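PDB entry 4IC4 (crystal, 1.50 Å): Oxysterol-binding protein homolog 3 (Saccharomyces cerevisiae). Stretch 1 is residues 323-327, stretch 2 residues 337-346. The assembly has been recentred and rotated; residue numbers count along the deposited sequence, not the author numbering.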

ATOM      1  N   LEU A 323       0.961 -16.405  -5.669  1.00  7.55           N
ATOM      2  CA  LEU A 323       0.786 -17.850  -5.637  1.00  8.88           C
ATOM      3  C   LEU A 323      -0.332 -18.302  -4.701  1.00  8.24           C
ATOM      4  O   LEU A 323      -0.597 -19.501  -4.575  1.00  8.97           O
ATOM      5  CB  LEU A 323       2.112 -18.525  -5.262  1.00  8.10           C
ATOM      6  CG  LEU A 323       3.277 -18.192  -6.205  1.00  9.58           C
ATOM      7  CD1 LEU A 323       4.536 -18.929  -5.763  1.00 10.10           C
ATOM      8  CD2 LEU A 323       2.907 -18.561  -7.639  1.00 11.36           C
ATOM      9  N   ARG A 324      -0.999 -17.356  -4.046  1.00  9.08           N
ATOM     10  CA  ARG A 324      -2.091 -17.718  -3.146  1.00  9.22           C
ATOM     11  C   ARG A 324      -3.296 -18.213  -3.932  1.00  9.22           C
ATOM     12  O   ARG A 324      -3.808 -17.524  -4.818  1.00  9.46           O
ATOM     13  CB  ARG A 324      -2.487 -16.537  -2.256  1.00 11.08           C
ATOM     14  CG  ARG A 324      -1.557 -16.396  -1.069  1.00 13.28           C
ATOM     15  CD  ARG A 324      -2.047 -15.412  -0.037  1.00 14.86           C
ATOM     16  NE  ARG A 324      -3.375 -15.715   0.489  1.00 11.42           N
ATOM     17  CZ  ARG A 324      -3.846 -15.186   1.613  1.00 12.70           C
ATOM     18  NH1 ARG A 324      -3.088 -14.352   2.314  1.00 13.16           N
ATOM     19  NH2 ARG A 324      -5.076 -15.455   2.027  1.00 13.47           N
ATOM     20  N   PRO A 325      -3.772 -19.418  -3.604  1.00  8.59           N
ATOM     21  CA  PRO A 325      -4.922 -20.006  -4.297  1.00  9.38           C
ATOM     22  C   PRO A 325      -6.266 -19.348  -4.051  1.00  9.67           C
ATOM     23  O   PRO A 325      -7.116 -19.324  -4.947  1.00 10.04           O
ATOM     24  CB  PRO A 325      -4.894 -21.462  -3.837  1.00  8.97           C
ATOM     25  CG  PRO A 325      -4.343 -21.365  -2.463  1.00 10.18           C
ATOM     26  CD  PRO A 325      -3.214 -20.361  -2.621  1.00  8.73           C
ATOM     27  N   ASP A 326      -6.475 -18.820  -2.851  1.00  9.52           N
ATOM     28  CA  ASP A 326      -7.745 -18.177  -2.563  1.00  9.96           C
ATOM     29  C   ASP A 326      -7.858 -16.858  -3.320  1.00  9.96           C
ATOM     30  O   ASP A 326      -8.898 -16.563  -3.914  1.00 11.10           O
ATOM     31  CB  ASP A 326      -7.932 -17.980  -1.050  1.00 10.95           C
ATOM     32  CG  ASP A 326      -6.748 -17.301  -0.368  1.00  9.30           C
ATOM     33  OD1 ASP A 326      -5.654 -17.164  -0.963  1.00  9.40           O
ATOM     34  OD2 ASP A 326      -6.922 -16.920   0.808  1.00 10.63           O
ATOM     35  N   ILE A 327      -6.783 -16.080  -3.329  1.00  8.75           N
ATOM     36  CA  ILE A 327      -6.800 -14.815  -4.047  1.00  9.04           C
ATOM     37  C   ILE A 327      -6.971 -15.071  -5.545  1.00  9.12           C
ATOM     38  O   ILE A 327      -7.735 -14.375  -6.218  1.00  9.64           O
ATOM     39  CB  ILE A 327      -5.495 -14.013  -3.822  1.00  7.99           C
ATOM     40  CG1 ILE A 327      -5.318 -13.704  -2.330  1.00  7.95           C
ATOM     41  CG2 ILE A 327      -5.529 -12.725  -4.654  1.00 10.99           C
ATOM     42  CD1 ILE A 327      -4.122 -12.802  -2.010  1.00  7.19           C
ATOM     43  N   LYS A 337     -14.696 -21.859  -4.320  1.00 19.19           N
ATOM     44  CA  LYS A 337     -13.350 -22.367  -4.117  1.00 19.16           C
ATOM     45  C   LYS A 337     -12.505 -21.374  -3.334  1.00 17.21           C
ATOM     46  O   LYS A 337     -11.713 -21.769  -2.479  1.00 17.23           O
ATOM     47  CB  LYS A 337     -12.686 -22.688  -5.458  1.00 21.38           C
ATOM     48  CG  LYS A 337     -13.072 -24.053  -6.002  1.00 27.29           C
ATOM     49  CD  LYS A 337     -12.597 -25.160  -5.066  1.00 29.85           C
ATOM     50  CE  LYS A 337     -13.187 -26.512  -5.439  1.00 32.77           C
ATOM     51  NZ  LYS A 337     -12.813 -26.940  -6.816  1.00 34.09           N
ATOM     52  N   ALA A 338     -12.676 -20.087  -3.620  1.00 14.82           N
ATOM     53  CA  ALA A 338     -11.919 -19.060  -2.918  1.00 15.17           C
ATOM     54  C   ALA A 338     -12.228 -19.101  -1.426  1.00 13.76           C
ATOM     55  O   ALA A 338     -11.327 -18.988  -0.594  1.00 14.18           O
ATOM     56  CB  ALA A 338     -12.246 -17.685  -3.483  1.00 13.74           C
ATOM     57  N   GLU A 339     -13.501 -19.266  -1.082  1.00 13.51           N
ATOM     58  CA  GLU A 339     -13.883 -19.324   0.320  1.00 14.38           C
ATOM     59  C   GLU A 339     -13.257 -20.541   0.995  1.00 13.96           C
ATOM     60  O   GLU A 339     -12.717 -20.443   2.096  1.00 14.80           O
ATOM     61  CB  GLU A 339     -15.403 -19.387   0.468  1.00 17.90           C
ATOM     62  CG  GLU A 339     -15.858 -19.465   1.917  1.00 20.45           C
ATOM     63  CD  GLU A 339     -15.627 -18.170   2.672  1.00 24.47           C
ATOM     64  OE1 GLU A 339     -15.430 -18.230   3.906  1.00 27.22           O
ATOM     65  OE2 GLU A 339     -15.657 -17.093   2.037  1.00 26.50           O
ATOM     66  N   GLU A 340     -13.322 -21.689   0.329  1.00 12.59           N
ATOM     67  CA  GLU A 340     -12.760 -22.908   0.894  1.00 14.31           C
ATOM     68  C   GLU A 340     -11.256 -22.754   1.108  1.00 13.16           C
ATOM     69  O   GLU A 340     -10.719 -23.159   2.140  1.00 13.99           O
ATOM     70  CB  GLU A 340     -13.036 -24.096  -0.027  1.00 17.28           C
ATOM     71  CG  GLU A 340     -12.878 -25.445   0.651  1.00 24.91           C
ATOM     72  CD  GLU A 340     -13.295 -26.601  -0.240  1.00 27.96           C
ATOM     73  OE1 GLU A 340     -14.412 -26.549  -0.801  1.00 31.14           O
ATOM     74  OE2 GLU A 340     -12.510 -27.565  -0.373  1.00 31.49           O
ATOM     75  N   TRP A 341     -10.578 -22.162   0.130  1.00 12.83           N
ATOM     76  CA  TRP A 341      -9.140 -21.960   0.235  1.00 11.66           C
ATOM     77  C   TRP A 341      -8.783 -20.946   1.320  1.00 11.15           C
ATOM     78  O   TRP A 341      -7.804 -21.130   2.040  1.00 10.62           O
ATOM     79  CB  TRP A 341      -8.559 -21.505  -1.105  1.00 11.88           C
ATOM     80  CG  TRP A 341      -8.154 -22.635  -2.004  1.00 14.79           C
ATOM     81  CD1 TRP A 341      -8.691 -22.954  -3.220  1.00 16.66           C
ATOM     82  CD2 TRP A 341      -7.101 -23.575  -1.771  1.00 15.73           C
ATOM     83  NE1 TRP A 341      -8.031 -24.036  -3.759  1.00 16.34           N
ATOM     84  CE2 TRP A 341      -7.052 -24.436  -2.890  1.00 16.35           C
ATOM     85  CE3 TRP A 341      -6.191 -23.772  -0.724  1.00 15.17           C
ATOM     86  CZ2 TRP A 341      -6.128 -25.479  -2.991  1.00 18.37           C
ATOM     87  CZ3 TRP A 341      -5.270 -24.812  -0.825  1.00 17.69           C
ATOM     88  CH2 TRP A 341      -5.248 -25.651  -1.952  1.00 15.85           C
ATOM     89  N   LYS A 342      -9.565 -19.872   1.430  1.00 11.57           N
ATOM     90  CA  LYS A 342      -9.296 -18.864   2.450  1.00 13.56           C
ATOM     91  C   LYS A 342      -9.321 -19.530   3.823  1.00 13.40           C
ATOM     92  O   LYS A 342      -8.403 -19.365   4.627  1.00 12.28           O
ATOM     93  CB  LYS A 342     -10.337 -17.740   2.380  1.00 13.14           C
ATOM     94  CG  LYS A 342     -10.082 -16.604   3.363  1.00 16.11           C
ATOM     95  CD  LYS A 342     -11.042 -15.444   3.148  1.00 16.45           C
ATOM     96  CE  LYS A 342     -10.800 -14.347   4.174  1.00 19.51           C
ATOM     97  NZ  LYS A 342     -11.734 -13.201   3.994  1.00 21.12           N
ATOM     98  N   LEU A 343     -10.370 -20.302   4.081  1.00 13.21           N
ATOM     99  CA  LEU A 343     -10.498 -21.003   5.354  1.00 14.51           C
ATOM    100  C   LEU A 343      -9.346 -21.982   5.563  1.00 13.06           C
ATOM    101  O   LEU A 343      -8.820 -22.108   6.669  1.00 13.29           O
ATOM    102  CB  LEU A 343     -11.830 -21.751   5.407  1.00 17.30           C
ATOM    103  CG  LEU A 343     -13.078 -20.866   5.362  1.00 20.91           C
ATOM    104  CD1 LEU A 343     -14.323 -21.734   5.274  1.00 22.16           C
ATOM    105  CD2 LEU A 343     -13.126 -19.980   6.600  1.00 21.05           C
ATOM    106  N   LYS A 344      -8.952 -22.670   4.496  1.00 12.21           N
ATOM    107  CA  LYS A 344      -7.864 -23.635   4.573  1.00 12.69           C
ATOM    108  C   LYS A 344      -6.531 -22.982   4.938  1.00 10.79           C
ATOM    109  O   LYS A 344      -5.819 -23.468   5.812  1.00 12.27           O
ATOM    110  CB  LYS A 344      -7.728 -24.385   3.246  1.00 13.82           C
ATOM    111  CG  LYS A 344      -6.504 -25.297   3.156  1.00 16.17           C
ATOM    112  CD  LYS A 344      -6.480 -26.342   4.267  1.00 19.32           C
ATOM    113  CE  LYS A 344      -7.604 -27.352   4.119  1.00 19.77           C
ATOM    114  NZ  LYS A 344      -7.540 -28.394   5.183  1.00 22.99           N
ATOM    115  N   LEU A 345      -6.191 -21.885   4.270  1.00 11.10           N
ATOM    116  CA  LEU A 345      -4.936 -21.202   4.566  1.00 11.49           C
ATOM    117  C   LEU A 345      -4.907 -20.696   6.005  1.00 11.64           C
ATOM    118  O   LEU A 345      -3.885 -20.791   6.683  1.00 12.62           O
ATOM    119  CB  LEU A 345      -4.719 -20.033   3.602  1.00 10.07           C
ATOM    120  CG  LEU A 345      -3.895 -20.301   2.340  1.00 11.50           C
ATOM    121  CD1 LEU A 345      -4.560 -21.367   1.487  1.00 15.93           C
ATOM    122  CD2 LEU A 345      -3.735 -18.998   1.566  1.00 12.69           C
ATOM    123  N   GLU A 346      -6.028 -20.154   6.470  1.00 13.16           N
ATOM    124  CA  GLU A 346      -6.103 -19.645   7.833  1.00 15.41           C
ATOM    125  C   GLU A 346      -5.941 -20.781   8.836  1.00 14.10           C
ATOM    126  O   GLU A 346      -5.251 -20.644   9.848  1.00 12.93           O
ATOM    127  CB  GLU A 346      -7.442 -18.939   8.060  1.00 18.39           C
ATOM    128  CG  GLU A 346      -7.326 -17.441   8.291  1.00 26.95           C
ATOM    129  CD  GLU A 346      -6.699 -16.712   7.123  1.00 29.37           C
ATOM    130  OE1 GLU A 346      -7.255 -16.787   6.005  1.00 32.31           O
ATOM    131  OE2 GLU A 346      -5.651 -16.059   7.320  1.00 29.95           O
TER
HETATM  132  O   HOH W   1      -6.193 -14.292   4.454  1.00 17.97           O

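Stretch 1 runs from a turn into the start of a helix. Stretch 2 is helical throughout, and its backbone carries the regular i to i+4 hydrogen bonds, such as Leu-345 N to Trp-341 O at 2.9 Å. The contact buries 343 Å² in total, counting both sides. No direct hydrogen bond crosses it. The two stretches meet by packing, with one water lying between them.

Leu-323 takes no part. Its side chain is out of reach of stretch 2.

Arg-324 occupies the N-cap position, just before the helix. Its CA-to-CB bond points sideways, but the end of the side chain comes nearer to stretch 2. The guanidinium is held from within its own stretch by Asp-326. Arg-324 NE donates to Asp-326 OD1 at 3.1 Å, and Arg-324 NH2 donates to Asp-326 OD2 at 2.7 Å. This is a two-pronged salt bridge, and both hydrogen bonds are close to straight. So placed, the guanidinium also meets a nonpolar neighbour: Arg-324 NE lies 3.5 Å from Leu-345 CD2, in an oblique approach. Arg-324 NH2 donates to water 1 at 2.9 Å, and the same water lies 3.1 Å from Glu-346 OE1, within hydrogen-bonding reach. The water thus bridges the gap between Arg-324 and Glu-346, whose side chains do not touch each other directly. Arg-324 NH1 is satisfied elsewhere in the structure.

Pro-325 opens the helix, and its CA-to-CB bond points toward stretch 2. Its ring lies over one face of the Trp-341 indole. Pro-325 CB sits 3.7 Å from the centroid of the five-membered ring, only 12° off the ring normal, which makes a CH-pi contact. Pro-325 CG reaches over the six-membered part of the indole, 3.5 Å from Trp-341 CE3. The same CG atom is 4.0 Å from Leu-345 CD1. The proline therefore packs against two residues one helical turn apart.

Asp-326 has the largest covered area of the contact, 87 Å². It is also where the backbones come closest, with Asp-326 CA 4.3 Å from Ala-338 CA. The small side chain of Ala-338 fits this close approach, and its CB lies 3.6 Å from Asp-326 O. The Asp-326 side chain is a knob in a hole formed by Ala-338, Trp-341, Lys-342 and Leu-345. Asp-326 CB is 3.6 Å from Trp-341 CB. Asp-326 OD2 is 3.5 Å from Lys-342 CA. Both carboxylate oxygens come near Leu-345 CD2, Asp-326 OD1 at 3.7 Å and Asp-326 OD2 at 3.9 Å. These neighbours are all carbon atoms. The charge of the carboxylate is met instead within stretch 1, by Arg-324. Asp-326 OD1 also accepts a hydrogen bond from Ile-327 N at 2.8 Å. Lys-342 gives no salt bridge here: the end of its extended side chain leads away, and Lys-342 NZ is bonded elsewhere in the structure.

The CA-to-CB bond of Ile-327 points away from stretch 2, and the residue makes no contact with it. Its part is local, through the backbone nitrogen that helps hold Asp-326.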